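Local coordinates for protein hemoglobin subunit beta (Mustelus griseus, PDB 1GCV) that carries oxygen from the gills to the peripheral tissues, binding it at a heme iron as the beta chain of an alpha2beta2 tetramer, at residues B[106-111]-B[118-123]. Numbering follows the deposited sequence.
Sequences YLRKDC and GIWDKF
Arg108 and Trp120 meet through a single guanidinium nitrogen and the indole of the tryptophan, and they alone join the two segments, burying 66 Å² in all. The backbones stay well apart, with the CA atoms of Arg108 and Trp120 separated by 12.9 Å, and the gap is spanned by both side chains. Arg108 sets out with CG anti to its carbonyl carbon (chi1 -44°), then bends at chi2 and chi3, a course that brings NH2 obliquely against the NE1-CE2-CZ2 side of the indole. There Arg108 NH2 lies 3.3 Å from Trp120 NE1 and 3.8 Å from both CE2 and CZ2 of the same ring. The two side chains cross at roughly a right angle, with the guanidinium and indole planes 74° apart; the tryptophan carbon CZ2 sits at the guanidinium edge, in its plane, whereas NE1 is placed obliquely to it. This is no stacked cation-pi pair. Nor do the two nitrogens bond each other, since both are donors; their closeness is explained by a shared partner on helix 5-17, Glu10, whose OE1 accepts a hydrogen bond from Trp120 NE1 and forms a salt bridge with Arg108 NH2. The carboxylate thus satisfies the N-H of the buried indole while probably offsetting the arginine's charge. Trp120 also packs on Thr14 of that helix. In globin nomenclature the contact reaches across the GH corner, from the last residue of helix G (93-108) to the second turn of helix H (114-132), with helix A (5-17) supplying the shared carboxylate, where helices A, G and H meet in the all-helical globin fold, away from the heme iron site.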
# COMPACT_ATOMS: atom_id res chain seq x y z
N TYR B 106 -19.70 9.70 -9.59
CA TYR B 106 -20.92 10.31 -9.11
C TYR B 106 -21.59 11.16 -10.18
O TYR B 106 -22.81 11.29 -10.22
CB TYR B 106 -20.61 11.17 -7.89
CG TYR B 106 -21.86 11.68 -7.23
CD1 TYR B 106 -22.75 10.80 -6.62
CD2 TYR B 106 -22.15 13.04 -7.21
CE1 TYR B 106 -23.90 11.26 -6.01
CE2 TYR B 106 -23.30 13.51 -6.61
CZ TYR B 106 -24.17 12.62 -6.01
OH TYR B 106 -25.31 13.09 -5.39
N LEU B 107 -20.78 11.75 -11.05
CA LEU B 107 -21.29 12.60 -12.11
C LEU B 107 -21.83 11.80 -13.30
O LEU B 107 -22.91 12.10 -13.81
CB LEU B 107 -20.19 13.56 -12.60
CG LEU B 107 -20.58 14.51 -13.74
CD1 LEU B 107 -21.47 15.62 -13.19
CD2 LEU B 107 -19.33 15.08 -14.38
N ARG B 108 -21.08 10.79 -13.74
CA ARG B 108 -21.51 9.99 -14.89
C ARG B 108 -22.40 8.79 -14.57
O ARG B 108 -22.95 8.17 -15.48
CB ARG B 108 -20.28 9.54 -15.68
CG ARG B 108 -19.27 10.66 -15.88
CD ARG B 108 -18.89 10.79 -17.33
NE ARG B 108 -17.44 10.92 -17.47
CZ ARG B 108 -16.69 10.13 -18.24
NH1 ARG B 108 -17.25 9.16 -18.95
NH2 ARG B 108 -15.39 10.33 -18.31
N LYS B 109 -22.53 8.47 -13.29
CA LYS B 109 -23.36 7.36 -12.85
C LYS B 109 -23.12 6.06 -13.62
O LYS B 109 -21.97 5.66 -13.82
CB LYS B 109 -24.84 7.76 -12.92
CG LYS B 109 -25.41 8.22 -11.59
CD LYS B 109 -25.82 9.68 -11.62
CE LYS B 109 -25.73 10.33 -10.24
NZ LYS B 109 -25.30 9.38 -9.17
N ASP B 110 -24.19 5.40 -14.05
CA ASP B 110 -24.05 4.14 -14.78
C ASP B 110 -23.22 4.22 -16.05
O ASP B 110 -22.94 3.20 -16.68
CB ASP B 110 -25.43 3.55 -15.09
CG ASP B 110 -26.28 4.47 -15.95
OD1 ASP B 110 -26.24 5.69 -15.74
OD2 ASP B 110 -26.99 3.95 -16.84
N CYS B 111 -22.81 5.42 -16.43
CA CYS B 111 -21.98 5.59 -17.62
C CYS B 111 -20.51 5.44 -17.27
O CYS B 111 -19.66 5.30 -18.16
CB CYS B 111 -22.23 6.95 -18.26
SG CYS B 111 -23.59 6.92 -19.43
N GLY B 118 -11.15 2.14 -15.46
CA GLY B 118 -9.82 1.64 -15.73
C GLY B 118 -8.96 2.62 -16.52
O GLY B 118 -7.77 2.73 -16.27
N ILE B 119 -9.57 3.34 -17.46
CA ILE B 119 -8.85 4.32 -18.26
C ILE B 119 -8.38 5.49 -17.39
O ILE B 119 -7.24 5.95 -17.49
CB ILE B 119 -9.73 4.86 -19.41
CG1 ILE B 119 -10.09 3.72 -20.36
CG2 ILE B 119 -8.99 5.96 -20.16
CD1 ILE B 119 -11.09 4.11 -21.43
N TRP B 120 -9.27 5.97 -16.53
CA TRP B 120 -8.95 7.08 -15.63
C TRP B 120 -7.93 6.67 -14.58
O TRP B 120 -7.05 7.44 -14.22
CB TRP B 120 -10.23 7.57 -14.97
CG TRP B 120 -11.01 8.40 -15.91
CD1 TRP B 120 -12.08 8.00 -16.67
CD2 TRP B 120 -10.75 9.76 -16.27
NE1 TRP B 120 -12.50 9.03 -17.48
CE2 TRP B 120 -11.70 10.12 -17.25
CE3 TRP B 120 -9.80 10.70 -15.85
CZ2 TRP B 120 -11.73 11.39 -17.83
CZ3 TRP B 120 -9.83 11.97 -16.42
CH2 TRP B 120 -10.79 12.30 -17.40
N ASP B 121 -8.06 5.45 -14.08
CA ASP B 121 -7.13 4.93 -13.08
C ASP B 121 -5.74 4.94 -13.70
O ASP B 121 -4.76 5.33 -13.07
CB ASP B 121 -7.52 3.50 -12.70
CG ASP B 121 -6.66 2.93 -11.60
OD1 ASP B 121 -5.74 2.14 -11.91
OD2 ASP B 121 -6.89 3.27 -10.43
N LYS B 122 -5.67 4.49 -14.95
CA LYS B 122 -4.42 4.42 -15.69
C LYS B 122 -3.86 5.81 -15.89
O LYS B 122 -2.66 6.04 -15.70
CB LYS B 122 -4.67 3.77 -17.05
CG LYS B 122 -3.43 3.58 -17.88
CD LYS B 122 -3.79 3.14 -19.28
CE LYS B 122 -2.67 2.34 -19.91
NZ LYS B 122 -2.64 2.52 -21.38
N PHE B 123 -4.72 6.75 -16.26
CA PHE B 123 -4.28 8.12 -16.47
C PHE B 123 -3.74 8.74 -15.19
O PHE B 123 -2.68 9.37 -15.21
CB PHE B 123 -5.42 8.98 -17.01
CG PHE B 123 -5.02 10.40 -17.29
CD1 PHE B 123 -4.05 10.69 -18.26
CD2 PHE B 123 -5.59 11.46 -16.58
CE1 PHE B 123 -3.67 12.01 -18.51
CE2 PHE B 123 -5.21 12.77 -16.83
CZ PHE B 123 -4.24 13.05 -17.79